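PDB 3C7A: octopine dehydrogenase from Pecten maximus, which catalyses the NADH-dependent reductive condensation of L-arginine with pyruvate to form D-octopine, and the reverse reaction. Local coordinates for residues 74-79 against 103-108; 97-102 against 122-127; 213-218 against 232-237; 218-223 against 306-311. All coordinates share one frame; numbering follows the deposited sequence.

Contact 1: 74-79 against 103-108. With EDO (1,2-ethanediol), chain D.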
loop_
_atom_site.group_PDB
_atom_site.type_symbol
_atom_site.label_atom_id
_atom_site.label_comp_id
_atom_site.label_asym_id
_atom_site.label_seq_id
_atom_site.Cartn_x
_atom_site.Cartn_y
_atom_site.Cartn_z
ATOM N N LYS A 74 -2.934 19.224 15.488
ATOM C CA LYS A 74 -4.143 18.576 14.962
ATOM C C LYS A 74 -5.007 19.518 14.105
ATOM O O LYS A 74 -6.053 19.108 13.588
ATOM C CB LYS A 74 -4.977 17.961 16.099
ATOM C CG LYS A 74 -5.746 18.966 16.961
ATOM C CD LYS A 74 -6.818 18.270 17.793
ATOM C CE LYS A 74 -7.642 19.260 18.606
ATOM N NZ LYS A 74 -6.875 19.858 19.738
ATOM N N ASP A 75 -4.563 20.768 13.961
ATOM C CA ASP A 75 -5.293 21.804 13.217
ATOM C C ASP A 75 -4.860 21.838 11.741
ATOM O O ASP A 75 -3.712 22.176 11.442
ATOM C CB ASP A 75 -5.072 23.173 13.885
ATOM C CG ASP A 75 -5.953 24.286 13.305
ATOM O OD1 ASP A 75 -6.609 24.093 12.258
ATOM O OD2 ASP A 75 -5.978 25.379 13.912
ATOM N N PRO A 76 -5.781 21.484 10.815
ATOM C CA PRO A 76 -5.490 21.461 9.373
ATOM C C PRO A 76 -5.225 22.833 8.733
ATOM O O PRO A 76 -4.548 22.900 7.705
ATOM C CB PRO A 76 -6.750 20.830 8.769
ATOM C CG PRO A 76 -7.827 21.116 9.752
ATOM C CD PRO A 76 -7.166 21.061 11.098
ATOM N N GLU A 77 -5.754 23.904 9.325
ATOM C CA GLU A 77 -5.558 25.261 8.788
ATOM C C GLU A 77 -4.098 25.723 8.892
ATOM O O GLU A 77 -3.600 26.427 8.011
ATOM C CB GLU A 77 -6.500 26.268 9.466
ATOM C CG GLU A 77 -6.570 27.633 8.766
ATOM C CD GLU A 77 -7.572 28.594 9.392
ATOM O OE1 GLU A 77 -7.937 28.421 10.577
ATOM O OE2 GLU A 77 -7.993 29.542 8.694
ATOM N N ILE A 78 -3.424 25.319 9.967
ATOM C CA ILE A 78 -2.007 25.632 10.170
ATOM C C ILE A 78 -1.094 24.732 9.321
ATOM O O ILE A 78 -0.127 25.208 8.718
ATOM C CB ILE A 78 -1.616 25.547 11.675
ATOM C CG1 ILE A 78 -2.408 26.577 12.494
ATOM C CG2 ILE A 78 -0.104 25.742 11.872
ATOM C CD1 ILE A 78 -2.379 26.349 13.997
ATOM N N ALA A 79 -1.417 23.440 9.268
ATOM C CA ALA A 79 -0.555 22.434 8.636
ATOM C C ALA A 79 -0.576 22.415 7.101
ATOM O O ALA A 79 0.468 22.208 6.472
ATOM C CB ALA A 79 -0.873 21.044 9.187
ATOM N N ALA A 103 -9.427 19.379 2.360
ATOM C CA ALA A 103 -10.182 19.903 1.208
ATOM C C ALA A 103 -10.283 21.439 1.075
ATOM O O ALA A 103 -10.032 21.966 -0.011
ATOM C CB ALA A 103 -11.573 19.250 1.126
ATOM N N PRO A 104 -10.652 22.160 2.161
ATOM C CA PRO A 104 -10.824 23.611 2.010
ATOM C C PRO A 104 -9.534 24.449 2.022
ATOM O O PRO A 104 -9.606 25.668 1.839
ATOM C CB PRO A 104 -11.706 23.995 3.216
ATOM C CG PRO A 104 -11.993 22.712 3.963
ATOM C CD PRO A 104 -10.954 21.731 3.539
ATOM N N TYR A 105 -8.377 23.816 2.218
ATOM C CA TYR A 105 -7.120 24.555 2.413
ATOM C C TYR A 105 -5.998 24.274 1.393
ATOM O O TYR A 105 -5.011 25.012 1.346
ATOM C CB TYR A 105 -6.599 24.357 3.849
ATOM C CG TYR A 105 -7.620 24.674 4.930
ATOM C CD1 TYR A 105 -7.954 25.995 5.237
ATOM C CD2 TYR A 105 -8.249 23.652 5.644
ATOM C CE1 TYR A 105 -8.892 26.291 6.226
ATOM C CE2 TYR A 105 -9.187 23.936 6.637
ATOM C CZ TYR A 105 -9.504 25.258 6.921
ATOM O OH TYR A 105 -10.430 25.551 7.899
ATOM N N VAL A 106 -6.154 23.229 0.583
ATOM C CA VAL A 106 -5.111 22.807 -0.370
ATOM C C VAL A 106 -5.063 23.684 -1.641
ATOM O O VAL A 106 -6.106 23.997 -2.226
ATOM C CB VAL A 106 -5.235 21.280 -0.711
ATOM C CG1 VAL A 106 -6.562 20.963 -1.407
ATOM C CG2 VAL A 106 -4.048 20.788 -1.537
ATOM N N GLN A 107 -3.853 24.076 -2.055
ATOM C CA GLN A 107 -3.667 24.956 -3.225
ATOM C C GLN A 107 -3.591 24.204 -4.567
ATOM O O GLN A 107 -3.293 23.005 -4.601
ATOM C CB GLN A 107 -2.464 25.903 -3.039
ATOM C CG GLN A 107 -1.074 25.250 -3.072
ATOM C CD GLN A 107 0.069 26.269 -3.054
ATOM O OE1 GLN A 107 -0.032 27.349 -3.640
ATOM N NE2 GLN A 107 1.164 25.919 -2.387
ATOM N N ASP A 108 -3.857 24.924 -5.660
ATOM C CA ASP A 108 -3.885 24.357 -7.017
ATOM C C ASP A 108 -2.601 23.624 -7.441
ATOM O O ASP A 108 -2.668 22.605 -8.132
ATOM C CB ASP A 108 -4.224 25.442 -8.054
ATOM C CG ASP A 108 -5.727 25.722 -8.170
ATOM O OD1 ASP A 108 -6.530 25.148 -7.402
ATOM O OD2 ASP A 108 -6.106 26.530 -9.047
HETATM C C1 EDO D . -6.216 27.719 -3.933
HETATM O O1 EDO D . -7.034 28.647 -3.210
HETATM C C2 EDO D . -6.022 28.208 -5.363
HETATM O O2 EDO D . -4.622 28.304 -5.648
#
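E77 and Y105 mark the closest approach of the two backbones, with CA of E77 6.6 Å from CA of Y105. Here the start of helix 76-80 meets the irregular loop that follows helix 95-102, at the surface of the Rossmann-type NADH-binding domain. D75 is the N-cap: its OD1, approached from above the carboxylate plane, accepts from E77 N at 3.1 Å, a capping bond that helps to hold the turn against which the tyrosine lies. P76, which needs no amide hydrogen, fits the first helical position and touches Y105 more loosely. The phenol ring is sandwiched, with P104 CB over the centre of one face and E77 CA over the other in a CH-pi contact, 4.2 Å from the centroid and only 3° off the ring normal. E77 runs on obliquely across the ring, its CG placed beside the carbonyl carbon (chi1 -168°) while the carboxylate continues outward, as suits a charged residue at the protein surface. With an alanine at Y105, E77 CA and CG would probably lose the surface they rest on, and the loop its hold on the helix start. The nearest side-chain touch is E77 CG to Y105 CE1, at 3.7 Å.

Contact 2: 97-102 against 122-127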
loop_
_atom_site.group_PDB
_atom_site.type_symbol
_atom_site.label_atom_id
_atom_site.label_comp_id
_atom_site.label_asym_id
_atom_site.label_seq_id
_atom_site.Cartn_x
_atom_site.Cartn_y
_atom_site.Cartn_z
ATOM N N GLY A 97 -10.256 10.115 6.416
ATOM C CA GLY A 97 -10.224 11.235 7.359
ATOM C C GLY A 97 -9.328 12.393 6.950
ATOM O O GLY A 97 -9.676 13.555 7.170
ATOM N N TYR A 98 -8.178 12.076 6.355
ATOM C CA TYR A 98 -7.217 13.098 5.923
ATOM C C TYR A 98 -7.652 13.867 4.667
ATOM O O TYR A 98 -7.411 15.073 4.570
ATOM C CB TYR A 98 -5.808 12.505 5.755
ATOM C CG TYR A 98 -5.129 12.178 7.073
ATOM C CD1 TYR A 98 -4.550 13.183 7.852
ATOM C CD2 TYR A 98 -5.075 10.867 7.546
ATOM C CE1 TYR A 98 -3.932 12.890 9.067
ATOM C CE2 TYR A 98 -4.459 10.561 8.761
ATOM C CZ TYR A 98 -3.890 11.577 9.514
ATOM O OH TYR A 98 -3.282 11.281 10.715
ATOM N N PHE A 99 -8.289 13.173 3.721
ATOM C CA PHE A 99 -8.831 13.813 2.510
ATOM C C PHE A 99 -9.943 14.826 2.823
ATOM O O PHE A 99 -9.999 15.900 2.216
ATOM C CB PHE A 99 -9.342 12.769 1.501
ATOM C CG PHE A 99 -8.251 12.069 0.717
ATOM C CD1 PHE A 99 -7.264 12.794 0.050
ATOM C CD2 PHE A 99 -8.238 10.679 0.614
ATOM C CE1 PHE A 99 -6.266 12.146 -0.682
ATOM C CE2 PHE A 99 -7.247 10.020 -0.118
ATOM C CZ PHE A 99 -6.257 10.756 -0.768
ATOM N N GLN A 100 -10.821 14.478 3.766
ATOM C CA GLN A 100 -11.914 15.361 4.194
ATOM C C GLN A 100 -11.415 16.633 4.892
ATOM O O GLN A 100 -11.970 17.715 4.689
ATOM C CB GLN A 100 -12.898 14.612 5.104
ATOM C CG GLN A 100 -13.830 13.639 4.375
ATOM C CD GLN A 100 -14.689 12.794 5.315
ATOM O OE1 GLN A 100 -15.759 12.319 4.931
ATOM N NE2 GLN A 100 -14.221 12.597 6.544
ATOM N N ALA A 101 -10.365 16.494 5.701
ATOM C CA ALA A 101 -9.821 17.609 6.484
ATOM C C ALA A 101 -9.041 18.640 5.656
ATOM O O ALA A 101 -9.072 19.835 5.965
ATOM C CB ALA A 101 -8.960 17.085 7.628
ATOM N N MET A 102 -8.351 18.176 4.613
ATOM C CA MET A 102 -7.482 19.038 3.798
ATOM C C MET A 102 -8.213 19.816 2.694
ATOM O O MET A 102 -7.680 20.797 2.166
ATOM C CB MET A 102 -6.327 18.223 3.189
ATOM C CG MET A 102 -6.723 17.319 2.013
ATOM S SD MET A 102 -5.330 16.574 1.130
ATOM C CE MET A 102 -4.817 15.307 2.292
ATOM N N GLU A 122 -6.576 6.584 -6.046
ATOM C CA GLU A 122 -6.954 7.645 -6.989
ATOM C C GLU A 122 -8.467 7.880 -7.089
ATOM O O GLU A 122 -8.909 9.027 -7.221
ATOM C CB GLU A 122 -6.367 7.376 -8.385
ATOM C CG GLU A 122 -4.833 7.391 -8.462
ATOM C CD GLU A 122 -4.192 6.026 -8.207
ATOM O OE1 GLU A 122 -4.909 5.073 -7.829
ATOM O OE2 GLU A 122 -2.960 5.907 -8.392
ATOM N N PHE A 123 -9.253 6.801 -7.033
ATOM C CA PHE A 123 -10.722 6.901 -7.083
ATOM C C PHE A 123 -11.285 7.675 -5.884
ATOM O O PHE A 123 -12.215 8.478 -6.037
ATOM C CB PHE A 123 -11.390 5.515 -7.160
ATOM C CG PHE A 123 -10.912 4.647 -8.306
ATOM C CD1 PHE A 123 -10.722 5.174 -9.585
ATOM C CD2 PHE A 123 -10.688 3.284 -8.106
ATOM C CE1 PHE A 123 -10.288 4.363 -10.639
ATOM C CE2 PHE A 123 -10.257 2.464 -9.154
ATOM C CZ PHE A 123 -10.056 3.006 -10.424
ATOM N N GLN A 124 -10.713 7.426 -4.705
ATOM C CA GLN A 124 -11.132 8.063 -3.448
ATOM C C GLN A 124 -10.833 9.569 -3.425
ATOM O O GLN A 124 -11.668 10.364 -2.982
ATOM C CB GLN A 124 -10.469 7.358 -2.252
ATOM C CG GLN A 124 -10.939 7.828 -0.869
ATOM C CD GLN A 124 -10.317 7.034 0.277
ATOM O OE1 GLN A 124 -9.100 6.847 0.339
ATOM N NE2 GLN A 124 -11.160 6.569 1.196
ATOM N N CYS A 125 -9.645 9.943 -3.903
ATOM C CA CYS A 125 -9.217 11.347 -3.983
ATOM C C CYS A 125 -10.125 12.181 -4.897
ATOM O O CYS A 125 -10.475 13.318 -4.563
ATOM C CB CYS A 125 -7.757 11.430 -4.455
ATOM S SG CYS A 125 -7.001 13.087 -4.415
ATOM N N ARG A 126 -10.509 11.602 -6.036
ATOM C CA ARG A 126 -11.386 12.264 -7.010
ATOM C C ARG A 126 -12.785 12.553 -6.449
ATOM O O ARG A 126 -13.347 13.625 -6.693
ATOM C CB ARG A 126 -11.490 11.433 -8.297
ATOM C CG ARG A 126 -10.294 11.564 -9.244
ATOM C CD ARG A 126 -10.330 10.503 -10.347
ATOM N NE ARG A 126 -9.449 10.834 -11.470
ATOM C CZ ARG A 126 -9.101 9.989 -12.440
ATOM N NH1 ARG A 126 -9.546 8.736 -12.443
ATOM N NH2 ARG A 126 -8.297 10.396 -13.413
ATOM N N ASP A 127 -13.332 11.599 -5.696
ATOM C CA ASP A 127 -14.677 11.717 -5.117
ATOM C C ASP A 127 -14.791 12.833 -4.071
ATOM O O ASP A 127 -15.768 13.587 -4.065
ATOM C CB ASP A 127 -15.118 10.376 -4.510
ATOM C CG ASP A 127 -16.545 10.408 -3.976
ATOM O OD1 ASP A 127 -17.495 10.376 -4.789
ATOM O OD2 ASP A 127 -16.716 10.454 -2.738
#
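Two neighbouring helices of the NADH-binding domain, 95-102 and 121-129, meet through F99 on the first and Q124 and C125 on the second. The backbones come nearest at F99 and C125, whose CA atoms lie 7.0 Å apart, an approach that the small cysteine probably helps to allow. F99 points across the interface with CG anti to its carbonyl carbon (chi1 -77°), and its ring stands beside the second helix so that CA of C125 lies over one face. The thiol comes in obliquely: C125 SG is 4.7 Å from the ring centroid, a sulfur-aromatic contact, and 3.9 Å from F99 CE1. Both helices are crossovers of the Rossmann-type fold; helix 95-102 joins parallel strands 85-88 and 111-114, helix 121-129 leads on to strand 137-141, and the phenylalanine fills the seam between successive beta-alpha-beta units. A leucine in place of F99 would lose the flat surface that C125 lies against and would probably leave a gap between the helices. At the ring's edge, in its plane, Q124 OE1 approaches F99 CE2 to 3.7 Å, the electron-poor C-H rim facing an oxygen. The amide is turned 63° from the ring. An extended chain carries it there, and its buried OE1 is satisfied by a hydrogen bond from R381 NH2.

Contact 3: 213-218 against 232-237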
loop_
_atom_site.group_PDB
_atom_site.type_symbol
_atom_site.label_atom_id
_atom_site.label_comp_id
_atom_site.label_asym_id
_atom_site.label_seq_id
_atom_site.Cartn_x
_atom_site.Cartn_y
_atom_site.Cartn_z
ATOM N N PRO A 213 -3.914 -14.442 1.294
ATOM C CA PRO A 213 -5.129 -15.264 1.401
ATOM C C PRO A 213 -4.985 -16.690 0.847
ATOM O O PRO A 213 -5.624 -17.611 1.364
ATOM C CB PRO A 213 -6.159 -14.475 0.581
ATOM C CG PRO A 213 -5.667 -13.072 0.614
ATOM C CD PRO A 213 -4.177 -13.197 0.544
ATOM N N ALA A 214 -4.153 -16.864 -0.181
ATOM C CA ALA A 214 -3.921 -18.179 -0.793
ATOM C C ALA A 214 -3.103 -19.126 0.092
ATOM O O ALA A 214 -3.336 -20.338 0.092
ATOM C CB ALA A 214 -3.261 -18.027 -2.164
ATOM N N ILE A 215 -2.147 -18.568 0.833
ATOM C CA ILE A 215 -1.296 -19.342 1.747
ATOM C C ILE A 215 -2.080 -19.836 2.973
ATOM O O ILE A 215 -1.864 -20.959 3.446
ATOM C CB ILE A 215 -0.026 -18.537 2.160
ATOM C CG1 ILE A 215 0.895 -18.343 0.947
ATOM C CG2 ILE A 215 0.731 -19.227 3.304
ATOM C CD1 ILE A 215 1.978 -17.287 1.129
ATOM N N LEU A 216 -2.993 -19.001 3.469
ATOM C CA LEU A 216 -3.868 -19.368 4.586
ATOM C C LEU A 216 -4.908 -20.426 4.194
ATOM O O LEU A 216 -5.221 -21.318 4.989
ATOM C CB LEU A 216 -4.555 -18.126 5.173
ATOM C CG LEU A 216 -3.699 -17.115 5.949
ATOM C CD1 LEU A 216 -4.438 -15.793 6.110
ATOM C CD2 LEU A 216 -3.269 -17.658 7.312
ATOM N N PHE A 217 -5.431 -20.319 2.972
ATOM C CA PHE A 217 -6.397 -21.283 2.430
ATOM C C PHE A 217 -5.760 -22.650 2.151
ATOM O O PHE A 217 -6.408 -23.686 2.310
ATOM C CB PHE A 217 -7.059 -20.728 1.158
ATOM C CG PHE A 217 -8.064 -21.662 0.525
ATOM C CD1 PHE A 217 -9.348 -21.794 1.052
ATOM C CD2 PHE A 217 -7.729 -22.400 -0.608
ATOM C CE1 PHE A 217 -10.280 -22.654 0.467
ATOM C CE2 PHE A 217 -8.652 -23.262 -1.203
ATOM C CZ PHE A 217 -9.930 -23.390 -0.663
ATOM N N GLY A 218 -4.495 -22.644 1.735
ATOM C CA GLY A 218 -3.764 -23.875 1.436
ATOM C C GLY A 218 -3.541 -24.789 2.631
ATOM O O GLY A 218 -3.491 -26.013 2.481
ATOM N N PRO A 232 3.567 -24.092 12.531
ATOM C CA PRO A 232 4.215 -24.524 11.288
ATOM C C PRO A 232 4.749 -23.361 10.441
ATOM O O PRO A 232 4.314 -22.218 10.611
ATOM C CB PRO A 232 3.092 -25.255 10.549
ATOM C CG PRO A 232 1.846 -24.591 11.010
ATOM C CD PRO A 232 2.095 -24.082 12.409
ATOM N N LEU A 233 5.762 -23.785 9.477
ATOM C CA LEU A 233 6.363 -22.743 8.655
ATOM C C LEU A 233 5.324 -22.077 7.761
ATOM O O LEU A 233 4.278 -22.657 7.470
ATOM C CB LEU A 233 7.498 -23.319 7.805
ATOM C CG LEU A 233 8.754 -23.758 8.558
ATOM C CD1 LEU A 233 9.491 -24.844 7.788
ATOM C CD2 LEU A 233 9.666 -22.570 8.822
ATOM N N PHE A 234 5.686 -20.781 7.295
ATOM C CA PHE A 234 4.655 -19.975 6.649
ATOM C C PHE A 234 4.850 -19.940 5.138
ATOM O O PHE A 234 4.362 -20.813 4.419
ATOM C CB PHE A 234 4.655 -18.554 7.213
ATOM C CG PHE A 234 3.599 -17.665 6.620
ATOM C CD1 PHE A 234 2.281 -17.762 7.031
ATOM C CD2 PHE A 234 3.927 -16.731 5.651
ATOM C CE1 PHE A 234 1.309 -16.944 6.487
ATOM C CE2 PHE A 234 2.959 -15.912 5.103
ATOM C CZ PHE A 234 1.648 -16.018 5.522
ATOM N N TYR A 235 5.852 -19.345 4.445
ATOM C CA TYR A 235 6.189 -19.411 3.016
ATOM C C TYR A 235 6.816 -20.753 2.620
ATOM O O TYR A 235 6.520 -21.289 1.549
ATOM C CB TYR A 235 7.133 -18.268 2.613
ATOM C CG TYR A 235 6.600 -16.866 2.843
ATOM C CD1 TYR A 235 7.038 -16.106 3.928
ATOM C CD2 TYR A 235 5.675 -16.292 1.966
ATOM C CE1 TYR A 235 6.561 -14.811 4.145
ATOM C CE2 TYR A 235 5.190 -14.999 2.174
ATOM C CZ TYR A 235 5.638 -14.265 3.265
ATOM O OH TYR A 235 5.166 -12.987 3.478
ATOM N N GLN A 236 7.675 -21.287 3.488
ATOM C CA GLN A 236 8.395 -22.536 3.211
ATOM C C GLN A 236 7.590 -23.802 3.549
ATOM O O GLN A 236 8.112 -24.918 3.455
ATOM C CB GLN A 236 9.756 -22.549 3.928
ATOM C CG GLN A 236 10.781 -21.559 3.360
ATOM C CD GLN A 236 12.155 -21.649 4.020
ATOM O OE1 GLN A 236 12.388 -22.471 4.910
ATOM N NE2 GLN A 236 13.076 -20.796 3.579
ATOM N N GLY A 237 6.320 -23.624 3.918
ATOM C CA GLY A 237 5.449 -24.741 4.295
ATOM C C GLY A 237 4.363 -25.123 3.296
ATOM O O GLY A 237 3.535 -25.992 3.584
#
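The ring of F234 receives I215 CG2 on one face, 3.9 Å above the plane and displaced toward the rim, while CD1 of Y235 lies in plane at its edge. The Y235 ring in turn has F234 CD2 over the centre of one face, so the two consecutive aromatic rings sit edge against face. I215, on helix 211-220, touches both. Its branched chain explains how: CG2 is anti to the backbone N and reaches F234 in a CH-pi contact 18° off the ring normal, whereas the other branch ends in CD1, 3.9 Å from Y235 CD2. A beta-branched residue suits this place because one methyl serves each ring. F234 itself, with CG anti to N (chi1 -179°), reaches back to the helix from the loop that leads to helix 240-263. The contact lies in the alpha-helical domain of the family, next to the active site: the Y235 hydroxyl is hydrogen-bonded to NE2 of H212, the active-site histidine that binds pyruvate, and the ring of Y303 stacks on that of Y235. With I215 CD1 against its ring, the tyrosine is probably steadied so that its hydroxyl, the one polar atom of the side chain, stays at H212 NE2.

Contact 4: 218-223 against 306-311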
loop_
_atom_site.group_PDB
_atom_site.type_symbol
_atom_site.label_atom_id
_atom_site.label_comp_id
_atom_site.label_asym_id
_atom_site.label_seq_id
_atom_site.Cartn_x
_atom_site.Cartn_y
_atom_site.Cartn_z
ATOM N N GLY A 218 -4.495 -22.644 1.735
ATOM C CA GLY A 218 -3.764 -23.875 1.436
ATOM C C GLY A 218 -3.541 -24.789 2.631
ATOM O O GLY A 218 -3.491 -26.013 2.481
ATOM N N ARG A 219 -3.417 -24.194 3.818
ATOM C CA ARG A 219 -3.110 -24.939 5.041
ATOM C C ARG A 219 -4.340 -25.244 5.909
ATOM O O ARG A 219 -4.444 -26.338 6.473
ATOM C CB ARG A 219 -2.034 -24.199 5.855
ATOM C CG ARG A 219 -1.581 -24.888 7.148
ATOM C CD ARG A 219 -0.796 -26.171 6.887
ATOM N NE ARG A 219 -0.427 -26.854 8.129
ATOM C CZ ARG A 219 -1.185 -27.755 8.753
ATOM N NH1 ARG A 219 -2.371 -28.097 8.264
ATOM N NH2 ARG A 219 -0.755 -28.315 9.877
ATOM N N TRP A 220 -5.265 -24.289 6.005
ATOM C CA TRP A 220 -6.429 -24.421 6.895
ATOM C C TRP A 220 -7.770 -24.549 6.160
ATOM O O TRP A 220 -8.833 -24.510 6.789
ATOM C CB TRP A 220 -6.484 -23.253 7.891
ATOM C CG TRP A 220 -5.177 -22.958 8.589
ATOM C CD1 TRP A 220 -4.389 -21.856 8.417
ATOM C CD2 TRP A 220 -4.512 -23.778 9.563
ATOM N NE1 TRP A 220 -3.278 -21.936 9.222
ATOM C CE2 TRP A 220 -3.327 -23.104 9.934
ATOM C CE3 TRP A 220 -4.803 -25.016 10.155
ATOM C CZ2 TRP A 220 -2.430 -23.627 10.874
ATOM C CZ3 TRP A 220 -3.910 -25.534 11.090
ATOM C CH2 TRP A 220 -2.739 -24.839 11.439
ATOM N N GLY A 221 -7.713 -24.716 4.839
ATOM C CA GLY A 221 -8.908 -24.758 3.986
ATOM C C GLY A 221 -9.968 -25.775 4.369
ATOM O O GLY A 221 -11.157 -25.449 4.417
ATOM N N SER A 222 -9.541 -27.006 4.635
ATOM C CA SER A 222 -10.451 -28.074 5.050
ATOM C C SER A 222 -10.050 -28.647 6.413
ATOM O O SER A 222 -9.876 -29.859 6.566
ATOM C CB SER A 222 -10.507 -29.175 3.986
ATOM O OG SER A 222 -9.235 -29.773 3.806
ATOM N N TRP A 223 -9.911 -27.757 7.395
ATOM C CA TRP A 223 -9.476 -28.120 8.743
ATOM C C TRP A 223 -10.588 -28.820 9.528
ATOM O O TRP A 223 -11.727 -28.348 9.564
ATOM C CB TRP A 223 -8.984 -26.872 9.490
ATOM C CG TRP A 223 -8.361 -27.141 10.836
ATOM C CD1 TRP A 223 -7.402 -28.071 11.127
ATOM C CD2 TRP A 223 -8.631 -26.448 12.062
ATOM N NE1 TRP A 223 -7.073 -28.012 12.460
ATOM C CE2 TRP A 223 -7.810 -27.023 13.057
ATOM C CE3 TRP A 223 -9.493 -25.400 12.417
ATOM C CZ2 TRP A 223 -7.824 -26.587 14.387
ATOM C CZ3 TRP A 223 -9.507 -24.966 13.742
ATOM C CH2 TRP A 223 -8.677 -25.562 14.709
ATOM N N LEU A 306 10.215 -18.235 9.366
ATOM C CA LEU A 306 8.957 -17.488 9.503
ATOM C C LEU A 306 7.746 -18.425 9.614
ATOM O O LEU A 306 7.578 -19.325 8.788
ATOM C CB LEU A 306 8.783 -16.503 8.336
ATOM C CG LEU A 306 9.973 -15.610 7.941
ATOM C CD1 LEU A 306 9.683 -14.848 6.655
ATOM C CD2 LEU A 306 10.372 -14.641 9.056
ATOM N N VAL A 307 6.911 -18.202 10.633
ATOM C CA VAL A 307 5.797 -19.116 10.965
ATOM C C VAL A 307 4.407 -18.456 11.012
ATOM O O VAL A 307 4.288 -17.228 11.003
ATOM C CB VAL A 307 6.044 -19.866 12.315
ATOM C CG1 VAL A 307 7.219 -20.834 12.201
ATOM C CG2 VAL A 307 6.252 -18.882 13.470
ATOM N N HIS A 308 3.371 -19.297 11.068
ATOM C CA HIS A 308 1.969 -18.875 11.202
ATOM C C HIS A 308 1.659 -18.256 12.577
ATOM O O HIS A 308 2.318 -18.589 13.566
ATOM C CB HIS A 308 1.037 -20.077 10.987
ATOM C CG HIS A 308 0.763 -20.397 9.549
ATOM N ND1 HIS A 308 1.569 -21.232 8.804
ATOM C CD2 HIS A 308 -0.242 -20.015 8.726
ATOM C CE1 HIS A 308 1.080 -21.338 7.581
ATOM N NE2 HIS A 308 -0.019 -20.610 7.507
ATOM N N PRO A 309 0.656 -17.352 12.644
ATOM C CA PRO A 309 0.153 -16.878 13.941
ATOM C C PRO A 309 -0.797 -17.886 14.606
ATOM O O PRO A 309 -1.736 -18.366 13.961
ATOM C CB PRO A 309 -0.585 -15.586 13.580
ATOM C CG PRO A 309 -1.013 -15.768 12.167
ATOM C CD PRO A 309 -0.036 -16.706 11.510
ATOM N N VAL A 310 -0.545 -18.199 15.880
ATOM C CA VAL A 310 -1.306 -19.228 16.619
ATOM C C VAL A 310 -1.701 -18.802 18.048
ATOM O O VAL A 310 -1.232 -17.777 18.549
ATOM C CB VAL A 310 -0.542 -20.593 16.684
ATOM C CG1 VAL A 310 -0.401 -21.220 15.297
ATOM C CG2 VAL A 310 0.822 -20.439 17.363
ATOM N N LYS A 311 -2.561 -19.603 18.687
ATOM C CA LYS A 311 -2.981 -19.391 20.085
ATOM C C LYS A 311 -3.194 -20.714 20.843
ATOM O O LYS A 311 -3.390 -21.765 20.227
ATOM C CB LYS A 311 -4.236 -18.506 20.160
ATOM C CG LYS A 311 -5.489 -19.104 19.523
ATOM C CD LYS A 311 -6.653 -18.124 19.562
ATOM C CE LYS A 311 -7.879 -18.697 18.870
ATOM N NZ LYS A 311 -9.022 -17.743 18.873
#
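W220 brings the pyrrole edge of its indole against the imidazole of H308, W220 NE1 lying 3.6 Å from H308 CD2. This is an offset edge-to-face pair, the edge of W220 turned toward the face of H308: the planes stand at 84° and the centroids of the five-membered ring and the imidazole are 5.2 Å apart. The two side chains run past one another in opposite senses and meet only near W220 NE1 and H308 CD2. The contact fastens the C-terminal part of helix 211-220 to the segment entering the two-stranded hairpin 310-313/316-319, whose P319 touches W220. R219 lies over the indole: its CG sits 3.7 Å above the plane at the ring centre, and W220 CZ3 lies 4.0 Å from the plane of the guanidinium, toward its rim. Aliphatic until its end, arginine can lay its methylenes over the indole centre and its flat guanidinium near the benzo ring. It barely reaches the histidine, R219 CB being 4.4 Å from H308 NE2. The imidazole is held from elsewhere, ND1 making weak hydrogen bonds to the carbonyl oxygens of P232 and L233, and its ring meeting F234 edge to face. Those bonds are consistent with a proton on ND1, while the arginine, with R219 NE 6.0 Å from H308 ND1, would probably disfavour a second proton, so that a neutral imidazole is the likelier partner for W220.

Contacts 1 and 2 belong to the NADH-binding domain and contacts 3 and 4 to the alpha-helical domain, on opposite sides of the chain's centre. In the first pair, centred 13 Å apart, P76 packs against the carbonyl of A101. Contact 1 is a surface meeting of a capped helix start with a loop, whereas contact 2 is buried between two helices. Contacts 3 and 4 are also buried, share helix 211-220 and G218, and are tied by the backbone: F234 N lies 2.8 Å from L306 O, probably hydrogen-bonded. All four depend on aromatic rings, but their partners differ: glutamate backbone and methylenes outside, thiol and amide between helices, isoleucine methyls beside the active site, and histidine near the hairpin.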